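Local coordinates for Serine/threonine-protein kinase PknE (Mycobacterium tuberculosis, PDB 2H34) that transfers phosphate from ATP to serine and threonine side chains of proteins through its cytoplasmic kinase domain, and probably aids survival of the bacterium in infected macrophages, at residues R60-K65 / P98-G103; T79-E84 / G107-D112; G144-A149 / A173-F178; A220-L225 / R271-N276; V224-L229 / S255-G260. One frame throughout, in Å; residues are numbered along the deposited sequence.

Interaction 1. Residues R60-K65 / P98-G103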
# COMPACT_ATOMS: atom_id res chain seq x y z
N ARG A 60 -14.29 6.44 22.23
CA ARG A 60 -13.60 7.02 21.08
C ARG A 60 -14.11 6.41 19.78
O ARG A 60 -14.73 5.34 19.80
CB ARG A 60 -12.09 6.80 21.21
CG ARG A 60 -11.65 5.36 21.04
CD ARG A 60 -10.17 5.25 21.22
NE ARG A 60 -9.75 3.86 21.40
CZ ARG A 60 -8.52 3.48 21.71
NH1 ARG A 60 -7.57 4.39 21.90
NH2 ARG A 60 -8.24 2.20 21.86
N ILE A 61 -13.84 7.07 18.67
CA ILE A 61 -14.27 6.56 17.37
C ILE A 61 -13.13 5.83 16.70
O ILE A 61 -12.05 6.40 16.49
CB ILE A 61 -14.79 7.66 16.41
CG1 ILE A 61 -15.60 8.73 17.17
CG2 ILE A 61 -15.61 7.03 15.29
CD1 ILE A 61 -15.60 10.11 16.50
N VAL A 62 -13.37 4.57 16.35
CA VAL A 62 -12.33 3.73 15.79
C VAL A 62 -12.75 3.14 14.45
O VAL A 62 -13.93 3.15 14.11
CB VAL A 62 -11.92 2.59 16.79
CG1 VAL A 62 -11.35 3.18 18.07
CG2 VAL A 62 -13.10 1.69 17.11
N ALA A 63 -11.77 2.64 13.70
CA ALA A 63 -12.06 1.87 12.50
C ALA A 63 -12.16 0.40 12.88
O ALA A 63 -11.32 -0.11 13.61
CB ALA A 63 -10.97 2.09 11.46
N LEU A 64 -13.21 -0.26 12.41
CA LEU A 64 -13.41 -1.66 12.75
C LEU A 64 -13.65 -2.51 11.52
O LEU A 64 -14.59 -2.29 10.77
CB LEU A 64 -14.57 -1.80 13.74
CG LEU A 64 -14.98 -3.22 14.16
CD1 LEU A 64 -13.84 -3.97 14.84
CD2 LEU A 64 -16.20 -3.18 15.06
N LYS A 65 -12.77 -3.49 11.33
CA LYS A 65 -12.90 -4.44 10.24
C LYS A 65 -13.65 -5.66 10.72
O LYS A 65 -13.29 -6.25 11.74
CB LYS A 65 -11.52 -4.84 9.71
CG LYS A 65 -11.56 -5.93 8.64
CD LYS A 65 -10.18 -6.44 8.28
CE LYS A 65 -9.51 -5.57 7.24
NZ LYS A 65 -8.05 -5.84 7.17
N PRO A 98 -2.17 1.74 13.85
CA PRO A 98 -2.17 1.03 15.13
C PRO A 98 -3.35 0.09 15.22
O PRO A 98 -4.46 0.48 14.83
CB PRO A 98 -2.35 2.15 16.14
CG PRO A 98 -1.84 3.35 15.46
CD PRO A 98 -2.23 3.20 14.04
N ILE A 99 -3.13 -1.13 15.70
CA ILE A 99 -4.23 -2.05 15.99
C ILE A 99 -4.56 -1.95 17.47
O ILE A 99 -3.69 -2.17 18.32
CB ILE A 99 -3.87 -3.52 15.65
CG1 ILE A 99 -3.58 -3.70 14.15
CG2 ILE A 99 -4.96 -4.48 16.12
CD1 ILE A 99 -4.39 -2.82 13.22
N HIS A 100 -5.81 -1.60 17.79
CA HIS A 100 -6.23 -1.54 19.19
C HIS A 100 -6.44 -2.90 19.79
O HIS A 100 -5.93 -3.18 20.86
CB HIS A 100 -7.50 -0.72 19.37
CG HIS A 100 -7.35 0.71 18.97
ND1 HIS A 100 -8.34 1.41 18.32
CD2 HIS A 100 -6.31 1.58 19.12
CE1 HIS A 100 -7.93 2.65 18.10
NE2 HIS A 100 -6.70 2.77 18.56
N ASP A 101 -7.18 -3.75 19.10
CA ASP A 101 -7.63 -5.00 19.68
C ASP A 101 -8.12 -5.91 18.57
O ASP A 101 -8.30 -5.46 17.44
CB ASP A 101 -8.76 -4.71 20.67
CG ASP A 101 -9.11 -5.91 21.53
OD1 ASP A 101 -8.28 -6.83 21.68
OD2 ASP A 101 -10.24 -5.92 22.06
N PHE A 102 -8.31 -7.18 18.91
CA PHE A 102 -8.88 -8.18 18.00
C PHE A 102 -9.29 -9.44 18.76
O PHE A 102 -8.81 -9.69 19.87
CB PHE A 102 -7.89 -8.51 16.88
CG PHE A 102 -6.50 -8.86 17.36
CD1 PHE A 102 -5.55 -7.87 17.57
CD2 PHE A 102 -6.15 -10.18 17.59
CE1 PHE A 102 -4.26 -8.20 18.01
CE2 PHE A 102 -4.86 -10.52 18.03
CZ PHE A 102 -3.92 -9.52 18.23
N GLY A 103 -10.17 -10.23 18.16
CA GLY A 103 -10.64 -11.49 18.74
C GLY A 103 -11.98 -11.89 18.17
O GLY A 103 -12.24 -11.68 16.98

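Interaction 2. Residues T79-E84 / G107-D112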
# COMPACT_ATOMS: atom_id res chain seq x y z
N THR A 79 -7.52 -19.17 11.29
CA THR A 79 -6.14 -19.08 11.76
C THR A 79 -5.27 -18.10 10.97
O THR A 79 -4.38 -17.47 11.54
CB THR A 79 -5.46 -20.46 11.79
OG1 THR A 79 -5.53 -21.05 10.49
CG2 THR A 79 -6.13 -21.38 12.81
N ARG A 80 -5.53 -17.98 9.67
CA ARG A 80 -4.75 -17.09 8.81
C ARG A 80 -4.97 -15.61 9.13
O ARG A 80 -4.01 -14.86 9.31
CB ARG A 80 -5.04 -17.36 7.33
N MSE A 81 -6.23 -15.20 9.22
CA MSE A 81 -6.56 -13.80 9.46
C MSE A 81 -6.44 -13.41 10.94
O MSE A 81 -6.66 -12.25 11.30
CB MSE A 81 -7.95 -13.47 8.90
CG MSE A 81 -9.11 -13.93 9.78
SE MSE A 81 -10.66 -14.60 8.76
CE MSE A 81 -12.02 -14.32 10.11
N GLN A 82 -6.11 -14.37 11.79
CA GLN A 82 -5.75 -14.06 13.16
C GLN A 82 -4.26 -14.23 13.36
O GLN A 82 -3.71 -13.80 14.37
CB GLN A 82 -6.55 -14.90 14.17
CG GLN A 82 -6.08 -16.34 14.34
CD GLN A 82 -7.19 -17.27 14.86
OE1 GLN A 82 -7.04 -18.50 14.85
NE2 GLN A 82 -8.29 -16.69 15.32
N ARG A 83 -3.60 -14.86 12.38
CA ARG A 83 -2.14 -14.93 12.36
C ARG A 83 -1.56 -13.58 11.96
O ARG A 83 -0.71 -13.03 12.67
CB ARG A 83 -1.65 -16.03 11.41
N GLU A 84 -2.01 -13.04 10.83
CA GLU A 84 -1.51 -11.76 10.35
C GLU A 84 -2.09 -10.59 11.13
O GLU A 84 -1.51 -9.51 11.15
CB GLU A 84 -1.73 -11.60 8.85
CG GLU A 84 -3.18 -11.61 8.41
CD GLU A 84 -3.35 -12.04 6.97
OE1 GLU A 84 -2.85 -13.13 6.61
OE2 GLU A 84 -3.98 -11.30 6.20
N GLY A 107 -19.40 -14.92 17.39
CA GLY A 107 -18.85 -15.67 16.26
C GLY A 107 -17.97 -14.83 15.36
O GLY A 107 -16.95 -15.32 14.87
N GLN A 108 -18.34 -13.56 15.15
CA GLN A 108 -17.65 -12.66 14.22
C GLN A 108 -16.25 -12.28 14.71
O GLN A 108 -16.08 -11.84 15.86
CB GLN A 108 -18.47 -11.38 13.97
CG GLN A 108 -18.33 -10.79 12.56
CD GLN A 108 -19.50 -11.13 11.65
OE1 GLN A 108 -20.65 -10.76 11.91
NE2 GLN A 108 -19.22 -11.83 10.55
N LEU A 109 -15.27 -12.44 13.83
CA LEU A 109 -13.89 -12.03 14.13
C LEU A 109 -13.67 -10.58 13.73
O LEU A 109 -14.00 -10.16 12.62
CB LEU A 109 -12.88 -12.95 13.44
CG LEU A 109 -12.83 -14.42 13.90
CD1 LEU A 109 -11.55 -15.11 13.43
CD2 LEU A 109 -12.95 -14.54 15.42
N TYR A 110 -13.11 -9.82 14.66
CA TYR A 110 -12.98 -8.39 14.48
C TYR A 110 -11.53 -7.92 14.64
O TYR A 110 -10.72 -8.59 15.30
CB TYR A 110 -13.91 -7.66 15.46
CG TYR A 110 -13.44 -7.66 16.90
CD1 TYR A 110 -13.60 -8.77 17.72
CD2 TYR A 110 -12.84 -6.52 17.45
CE1 TYR A 110 -13.16 -8.76 19.05
CE2 TYR A 110 -12.41 -6.49 18.77
CZ TYR A 110 -12.57 -7.61 19.56
OH TYR A 110 -12.13 -7.56 20.87
N VAL A 111 -11.22 -6.79 14.01
CA VAL A 111 -9.98 -6.05 14.26
C VAL A 111 -10.30 -4.58 14.47
O VAL A 111 -10.86 -3.92 13.60
CB VAL A 111 -8.94 -6.23 13.13
CG1 VAL A 111 -7.72 -5.37 13.41
CG2 VAL A 111 -8.52 -7.69 13.00
N ASP A 112 -9.97 -4.08 15.65
CA ASP A 112 -10.23 -2.70 16.02
C ASP A 112 -8.96 -1.89 15.85
O ASP A 112 -7.93 -2.21 16.43
CB ASP A 112 -10.70 -2.65 17.48
CG ASP A 112 -10.61 -1.26 18.09
OD1 ASP A 112 -10.07 -0.33 17.45
OD2 ASP A 112 -11.08 -1.09 19.23

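Interaction 3. Residues G144-A149 / A173-F178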
# COMPACT_ATOMS: atom_id res chain seq x y z
N GLY A 144 7.26 3.14 2.02
CA GLY A 144 8.36 2.17 1.92
C GLY A 144 8.80 1.75 3.30
O GLY A 144 9.13 0.58 3.56
N SER A 145 8.76 2.72 4.20
CA SER A 145 9.06 2.51 5.60
C SER A 145 8.08 1.51 6.21
O SER A 145 8.50 0.53 6.83
CB SER A 145 9.06 3.85 6.35
OG SER A 145 9.34 3.69 7.71
N ALA A 146 6.79 1.72 5.99
CA ALA A 146 5.77 0.79 6.46
C ALA A 146 5.99 -0.61 5.87
O ALA A 146 5.94 -1.61 6.57
CB ALA A 146 4.40 1.30 6.12
N LEU A 147 6.26 -0.65 4.57
CA LEU A 147 6.49 -1.91 3.90
C LEU A 147 7.69 -2.64 4.49
O LEU A 147 7.57 -3.84 4.79
CB LEU A 147 6.70 -1.67 2.41
CG LEU A 147 5.52 -1.19 1.57
CD1 LEU A 147 5.97 -0.92 0.14
CD2 LEU A 147 4.41 -2.22 1.59
N ASP A 148 8.82 -1.95 4.65
CA ASP A 148 10.01 -2.57 5.25
C ASP A 148 9.68 -3.22 6.60
O ASP A 148 10.07 -4.36 6.88
CB ASP A 148 11.10 -1.53 5.50
CG ASP A 148 11.84 -1.10 4.25
OD1 ASP A 148 11.82 -1.81 3.21
OD2 ASP A 148 12.48 -0.03 4.33
N ALA A 149 8.96 -2.48 7.44
CA ALA A 149 8.58 -2.95 8.76
C ALA A 149 7.75 -4.22 8.64
O ALA A 149 7.94 -5.18 9.40
CB ALA A 149 7.82 -1.88 9.51
N ALA A 173 1.45 9.90 5.51
CA ALA A 173 0.88 8.77 4.80
C ALA A 173 0.95 7.47 5.56
O ALA A 173 1.98 7.12 6.10
CB ALA A 173 1.53 8.62 3.44
N TYR A 174 -0.16 6.74 5.56
CA TYR A 174 -0.23 5.40 6.12
C TYR A 174 -0.42 4.36 5.05
O TYR A 174 -1.16 4.58 4.09
CB TYR A 174 -1.43 5.27 7.04
CG TYR A 174 -1.36 6.08 8.27
CD1 TYR A 174 -0.72 5.58 9.39
CD2 TYR A 174 -1.96 7.33 8.34
CE1 TYR A 174 -0.66 6.33 10.55
CE2 TYR A 174 -1.91 8.08 9.50
CZ TYR A 174 -1.26 7.57 10.59
OH TYR A 174 -1.19 8.29 11.74
N LEU A 175 0.20 3.21 5.24
CA LEU A 175 -0.10 2.05 4.43
C LEU A 175 -1.29 1.34 5.06
O LEU A 175 -1.20 0.88 6.20
CB LEU A 175 1.11 1.11 4.35
CG LEU A 175 0.87 -0.22 3.63
CD1 LEU A 175 0.91 -0.04 2.12
CD2 LEU A 175 1.85 -1.29 4.07
N VAL A 176 -2.40 1.27 4.33
CA VAL A 176 -3.60 0.54 4.78
C VAL A 176 -3.89 -0.67 3.89
O VAL A 176 -3.59 -0.66 2.70
CB VAL A 176 -4.87 1.44 4.83
CG1 VAL A 176 -4.80 2.38 6.00
CG2 VAL A 176 -5.04 2.22 3.55
N ASP A 177 -4.49 -1.71 4.46
CA ASP A 177 -4.73 -2.94 3.69
C ASP A 177 -6.09 -3.03 2.96
O ASP A 177 -6.59 -4.14 2.73
CB ASP A 177 -4.50 -4.18 4.56
CG ASP A 177 -5.59 -4.38 5.63
OD1 ASP A 177 -6.73 -3.88 5.46
OD2 ASP A 177 -5.30 -5.07 6.65
N PHE A 178 -6.69 -1.89 2.59
CA PHE A 178 -8.03 -1.89 1.97
C PHE A 178 -8.27 -0.82 0.88
O PHE A 178 -7.32 -0.21 0.40
CB PHE A 178 -9.15 -1.90 3.03
CG PHE A 178 -8.92 -0.96 4.19
CD1 PHE A 178 -9.53 0.29 4.23
CD2 PHE A 178 -8.13 -1.35 5.27
CE1 PHE A 178 -9.34 1.15 5.32
CE2 PHE A 178 -7.92 -0.49 6.36
CZ PHE A 178 -8.53 0.76 6.39

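Interaction 4. Residues A220-L225 / R271-N276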
# COMPACT_ATOMS: atom_id res chain seq x y z
N ALA A 220 6.38 -2.76 -6.89
CA ALA A 220 5.13 -2.03 -6.85
C ALA A 220 5.34 -0.55 -6.48
O ALA A 220 4.92 0.35 -7.22
CB ALA A 220 4.18 -2.69 -5.87
N LEU A 221 6.05 -0.30 -5.38
CA LEU A 221 6.29 1.07 -4.91
C LEU A 221 6.93 1.96 -5.98
O LEU A 221 6.66 3.16 -6.04
CB LEU A 221 7.15 1.08 -3.65
CG LEU A 221 7.16 2.34 -2.79
CD1 LEU A 221 5.80 2.58 -2.19
CD2 LEU A 221 8.20 2.23 -1.69
N THR A 222 7.76 1.36 -6.81
CA THR A 222 8.47 2.10 -7.84
C THR A 222 7.51 2.50 -8.97
O THR A 222 7.57 3.63 -9.47
CB THR A 222 9.70 1.33 -8.36
OG1 THR A 222 10.40 0.78 -7.24
CG2 THR A 222 10.63 2.24 -9.11
N CYS A 223 6.61 1.59 -9.36
CA CYS A 223 5.48 1.95 -10.22
C CYS A 223 4.68 3.10 -9.58
O CYS A 223 4.37 4.10 -10.23
CB CYS A 223 4.57 0.75 -10.46
SG CYS A 223 5.37 -0.68 -11.24
N VAL A 224 4.37 2.98 -8.29
CA VAL A 224 3.61 4.01 -7.62
C VAL A 224 4.35 5.35 -7.66
O VAL A 224 3.76 6.40 -7.98
CB VAL A 224 3.24 3.63 -6.18
CG1 VAL A 224 2.62 4.81 -5.46
CG2 VAL A 224 2.28 2.46 -6.17
N LEU A 225 5.65 5.32 -7.37
CA LEU A 225 6.48 6.52 -7.44
C LEU A 225 6.39 7.11 -8.85
O LEU A 225 6.10 8.31 -9.01
CB LEU A 225 7.93 6.19 -7.10
CG LEU A 225 8.99 7.28 -7.32
CD1 LEU A 225 8.71 8.55 -6.51
CD2 LEU A 225 10.38 6.75 -7.00
N ARG A 271 16.21 0.87 -11.83
CA ARG A 271 16.65 -0.08 -10.82
C ARG A 271 15.47 -0.65 -10.06
O ARG A 271 15.43 -1.85 -9.78
CB ARG A 271 17.64 0.59 -9.86
CG ARG A 271 18.21 -0.36 -8.84
CD ARG A 271 19.68 -0.08 -8.55
NE ARG A 271 20.25 -1.21 -7.84
CZ ARG A 271 20.91 -2.21 -8.42
NH1 ARG A 271 21.13 -2.19 -9.73
NH2 ARG A 271 21.35 -3.22 -7.69
N GLY A 272 14.50 0.21 -9.74
CA GLY A 272 13.39 -0.15 -8.87
C GLY A 272 12.42 -1.11 -9.52
O GLY A 272 11.76 -1.90 -8.83
N MSE A 273 12.31 -1.03 -10.84
CA MSE A 273 11.52 -2.00 -11.57
C MSE A 273 12.33 -2.70 -12.65
O MSE A 273 11.81 -3.06 -13.70
CB MSE A 273 10.22 -1.40 -12.10
CG MSE A 273 10.35 -0.12 -12.90
SE MSE A 273 8.57 0.70 -13.17
CE MSE A 273 7.80 -0.66 -14.36
N ALA A 274 13.61 -2.90 -12.35
CA ALA A 274 14.48 -3.73 -13.17
C ALA A 274 13.82 -5.09 -13.33
O ALA A 274 13.01 -5.49 -12.49
CB ALA A 274 15.85 -3.87 -12.51
N LYS A 275 14.16 -5.79 -14.40
CA LYS A 275 13.44 -7.01 -14.76
C LYS A 275 13.74 -8.16 -13.81
O LYS A 275 12.82 -8.69 -13.18
CB LYS A 275 13.71 -7.38 -16.22
CG LYS A 275 13.25 -6.32 -17.19
CD LYS A 275 11.74 -6.17 -17.17
CE LYS A 275 11.31 -4.93 -17.92
NZ LYS A 275 9.88 -5.01 -18.31
N ASN A 276 15.02 -8.52 -13.70
CA ASN A 276 15.47 -9.47 -12.69
C ASN A 276 15.36 -8.89 -11.26
O ASN A 276 15.93 -7.83 -10.96
CB ASN A 276 16.90 -9.94 -13.01
CG ASN A 276 17.38 -11.07 -12.10
OD1 ASN A 276 17.07 -11.12 -10.90
ND2 ASN A 276 18.19 -11.97 -12.65

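Interaction 5. Residues V224-L229 / S255-G260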
# COMPACT_ATOMS: atom_id res chain seq x y z
N VAL A 224 4.37 2.98 -8.29
CA VAL A 224 3.61 4.01 -7.62
C VAL A 224 4.35 5.35 -7.66
O VAL A 224 3.76 6.40 -7.98
CB VAL A 224 3.24 3.63 -6.18
CG1 VAL A 224 2.62 4.81 -5.46
CG2 VAL A 224 2.28 2.46 -6.17
N LEU A 225 5.65 5.32 -7.37
CA LEU A 225 6.48 6.52 -7.44
C LEU A 225 6.39 7.11 -8.85
O LEU A 225 6.10 8.31 -9.01
CB LEU A 225 7.93 6.19 -7.10
CG LEU A 225 8.99 7.28 -7.32
CD1 LEU A 225 8.71 8.55 -6.51
CD2 LEU A 225 10.38 6.75 -7.00
N TYR A 226 6.61 6.27 -9.85
CA TYR A 226 6.48 6.67 -11.24
C TYR A 226 5.21 7.46 -11.48
O TYR A 226 5.25 8.58 -11.99
CB TYR A 226 6.49 5.46 -12.16
CG TYR A 226 6.48 5.84 -13.64
CD1 TYR A 226 7.65 6.19 -14.31
CD2 TYR A 226 5.28 5.85 -14.37
CE1 TYR A 226 7.64 6.54 -15.65
CE2 TYR A 226 5.26 6.19 -15.71
CZ TYR A 226 6.43 6.53 -16.34
OH TYR A 226 6.41 6.88 -17.67
N GLU A 227 4.09 6.86 -11.09
CA GLU A 227 2.78 7.46 -11.31
C GLU A 227 2.63 8.83 -10.65
O GLU A 227 2.05 9.74 -11.24
CB GLU A 227 1.65 6.54 -10.86
CG GLU A 227 0.30 7.02 -11.34
CD GLU A 227 -0.81 6.01 -11.15
OE1 GLU A 227 -0.51 4.82 -10.87
OE2 GLU A 227 -1.98 6.42 -11.29
N CYS A 228 3.17 8.96 -9.43
CA CYS A 228 3.14 10.22 -8.70
C CYS A 228 3.86 11.31 -9.47
O CYS A 228 3.49 12.49 -9.40
CB CYS A 228 3.83 10.07 -7.34
SG CYS A 228 3.02 8.95 -6.19
N LEU A 229 4.90 10.91 -10.18
CA LEU A 229 5.75 11.84 -10.90
C LEU A 229 5.10 12.24 -12.21
O LEU A 229 4.90 13.43 -12.48
CB LEU A 229 7.13 11.22 -11.15
CG LEU A 229 8.01 11.03 -9.91
CD1 LEU A 229 9.15 10.06 -10.15
CD2 LEU A 229 8.54 12.38 -9.41
N SER A 255 11.61 11.34 -16.70
CA SER A 255 12.01 12.66 -17.15
C SER A 255 11.56 12.97 -18.59
O SER A 255 11.41 14.13 -18.96
CB SER A 255 13.52 12.82 -17.02
OG SER A 255 14.16 11.67 -17.52
N THR A 256 11.34 11.92 -19.39
CA THR A 256 10.88 12.12 -20.77
C THR A 256 9.40 12.47 -20.88
O THR A 256 8.87 12.58 -21.98
CB THR A 256 11.20 10.90 -21.71
OG1 THR A 256 10.37 9.78 -21.38
CG2 THR A 256 12.69 10.50 -21.65
N VAL A 257 8.72 12.65 -19.75
CA VAL A 257 7.31 13.03 -19.78
C VAL A 257 7.07 14.48 -19.31
O VAL A 257 6.78 15.35 -20.13
CB VAL A 257 6.41 12.04 -19.01
CG1 VAL A 257 4.97 12.15 -19.50
CG2 VAL A 257 6.91 10.61 -19.18
N ARG A 258 7.19 14.72 -18.01
CA ARG A 258 6.93 16.05 -17.44
C ARG A 258 8.22 16.89 -17.42
O ARG A 258 9.32 16.33 -17.30
CB ARG A 258 6.30 15.93 -16.03
CG ARG A 258 5.77 17.26 -15.41
CD ARG A 258 4.36 17.13 -14.79
NE ARG A 258 3.60 16.01 -15.36
CZ ARG A 258 2.98 16.02 -16.54
NH1 ARG A 258 3.01 17.09 -17.32
NH2 ARG A 258 2.33 14.94 -16.95
N PRO A 259 8.10 18.23 -17.57
CA PRO A 259 9.25 19.13 -17.55
C PRO A 259 10.11 19.06 -16.28
O PRO A 259 11.32 18.88 -16.38
CB PRO A 259 8.62 20.52 -17.70
CG PRO A 259 7.34 20.26 -18.40
CD PRO A 259 6.85 18.97 -17.84
N GLY A 260 9.49 19.20 -15.10
CA GLY A 260 10.25 19.40 -13.85
C GLY A 260 10.77 18.18 -13.11
O GLY A 260 11.03 18.26 -11.90

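Interaction 1. Residues R60-K65 / P98-G103
The guanidinium of Arg60 lies flat over one face of the His100 imidazole, the planes 16° apart and the centres 3.7 Å from each other. NH2 sits above the middle of the ring, 3.4 Å from His100 CG. The two side chains arrive from opposite directions: Arg60 CG stands between its backbone N and carbonyl carbon (chi1 69°), and the extended chain beyond it carries the planar group over the ring. Val62 takes the rim instead, with CG1 near the ring plane and 3.5 Å from His100 CE1. A flat ring suits this place because it offers a face to a cation and an edge to a branched aliphatic group.

Strands 60-66 and 99-105 are not neighbours in the antiparallel sheet of the kinase N-lobe; strand 108-114 runs between them, and these side chains span it. That middle strand also sets the ring: Asp112 OD1 accepts a hydrogen bond from His100 ND1, which fixes the ring's rotation. The backbone there is irregular, since His100 and Asp101 both face Asp112 in a classic beta bulge. Farther along strand 60-66, Lys65, predicted to bind ATP, forms a salt bridge with Asp177.

Interaction 2. Residues T79-E84 / G107-D112
Met81, present here as selenomethionine, reaches from helix 75-88 to Leu109 on strand 108-114, and its atoms close in on that residue unevenly. CB points toward the strand but is still 6.0 Å from Leu109 CD1. CG stands between the backbone N and the carbonyl carbon (chi1 79°), an arrangement that brings Met81 CG to 4.5 Å from Leu109 CD1. The bend at chi2 (-142°) takes SE no nearer, 4.8 Å from Leu109 CD1, and the touching is left to the terminal methyl. Met81 CE lies 3.4 Å from Leu109 CD1, with CB of the same leucine 3.7 Å away, so the methyl rests against both the root and one branch of Leu109. The flanks of Met81 are covered by Met67 and Ser72, while the side chain of Met47, in the glycine-rich segment predicted to bind ATP, is about 4 Å off.

Gln82 makes the outer part of the contact. Its chain is extended beyond CG and brings the amide nitrogen itself near the same methyl, NE2 lying 4.1 Å from Leu109 CD1; this is a loose approach on the more exposed flank, where a polar amide is well suited. In kinase terms the helix is αC, lying against the N-lobe sheet.

The contact rests mainly on dispersion between Met81 CE and Leu109; no hydrogen bond or charge pair crosses between the two segments. Such contacts have little directionality, which is consistent with a helix that can shift against its sheet, as αC does in kinase regulation.

Interaction 3. Residues G144-A149 / A173-F178
Ala146 and Leu147, successive residues of helix 133-152, close on Leu175 at the end of strand 173-175. The tight part consists of two equally close approaches. At the root of the leucine, Ala146 CB meets Leu175 CB at 3.7 Å; a residue as small as alanine lets helix and strand approach to 6.3 Å between the CA atoms of Ala146 and Leu175. Farther out, the leucines cross at about a right angle, and Leu147 CD2 is 3.7 Å from Leu175 CD2, while the other branch, Leu175 CD1, is a looser 4.2 Å from the same methyl of Leu147. Leu175 has CG anti to its backbone N (chi1 175°), which directs both branches to the helix. Ile143 and Val96 complete this apolar surround, and all three touching residues are buried.

The surroundings are looser. Ser145 and Asp148, neighbours on the helix, are partly exposed and take no part; Asp148 OD1 accepts a hydrogen bond from the backbone N of Cys284. On the strand, Tyr174 points away from the helix, and beyond the strand the chain emerges into a loop where Asp177 is exposed.

Asp177 and Phe178 open the DFG motif of protein kinases, and Leu175 packs the strand that leads into it against helix αE of the C-lobe, with the side chain of Asp159, the predicted proton acceptor, about 7 Å from that of Leu147.

Interaction 4. Residues A220-L225 / R271-N276
Thr222, on helix 217-230, lies over Gly272 in the last turn of helix 264-272, a contact of side chain against backbone. The two CA atoms are only 5.5 Å apart, an approach that glycine permits because no side chain stands between the backbones. Thr222 CG2 packs on Gly272 CA at 3.7 Å. Its other branch lies nearby, with Thr222 OG1 3.5 Å from the same CA of Gly272, but this hydroxyl is engaged within its own helix, hydrogen-bonded to Ile218 O. Threonine thus fits a buried helical position: the methyl serves the interface while the hydroxyl is satisfied one turn back.

Side chain against side chain, Cys223 meets Met273, which is present as selenomethionine and is the first residue to leave helical backbone angles after helix 264-272. Cys223 SG lies 4.0 Å from Met273 CE and as far from SE of that residue. The bend at chi3 (-68°) folds the methyl round so that SE and CE both face the sulfur. Tyr201 covers Cys223 and Tyr235 covers Met273 from outside the two segments.

Helix 217-230 is αF, the central helix of the kinase C-lobe, and the contact seats the end of αH on it. Small and polarisable groups make up the join, without a hydrogen bond across the segments; it therefore depends on close fit and dispersion, while the buried threonine hydroxyl has its partner within αF.

Interaction 5. Residues V224-L229 / S255-G260
Tyr226 and Val257 make a loose van der Waals approach, the phenolic OH of Tyr226 lying 4.1 Å from Val257 CG2. The aromatic side chain, with CG anti to the backbone N (chi1 -175°), crosses the valine at about a right angle. A long, rigid ring suits the position because it spans the gap from a buried helical site to an exposed loop residue. Pro234 and Pro252 pack against the same tyrosine.

These residues join αF, helix 217-230 of the kinase C-lobe, to the loop that links helix 239-248 with helix 264-272, the αG-αH connection. The contact is slight, 89 Å² in all, and lies far from the ATP site and the catalytic residue.

Polar groups gather where αF ends. Arg258 turns its guanidinium edge to the backbone carbonyl of Leu229, though Arg258 NE stays 4.1 Å from Leu229 O; its firmer partner is the next carbonyl, Thr230 O, to which NH2 hydrogen-bonds. Bends at chi2 and chi3 (134° and -23°) bring the group round to these oxygens. Carbonyls at a helix C-terminus carry partial negative charge, so an arginine would probably be favoured beside them, and Pro130 packs against its side chain. The side chain of Leu229 turns instead to Pro133.

How the interactions relate
The contacts follow the two-lobed plan of a protein kinase. Interactions 1 and 2, centres about 12 Å apart, share the antiparallel N-lobe sheet and cross along the chain, their segments alternating; His100 and Asp101 of interaction 1 also bond to residues of 107-112. Interaction 3, later in sequence and about 17 Å from interaction 1 between centres, is tied to it by the Lys65-Asp177 salt bridge, which links the lobes. Glu84 holds the position of the αC glutamate that pairs with this lysine in active kinases, but Glu84 OE2 is 6.9 Å from Lys65 NZ, consistent with an inactive state. Leu221 packs interaction 4 against interaction 3, and interactions 4 and 5 share helix 217-230.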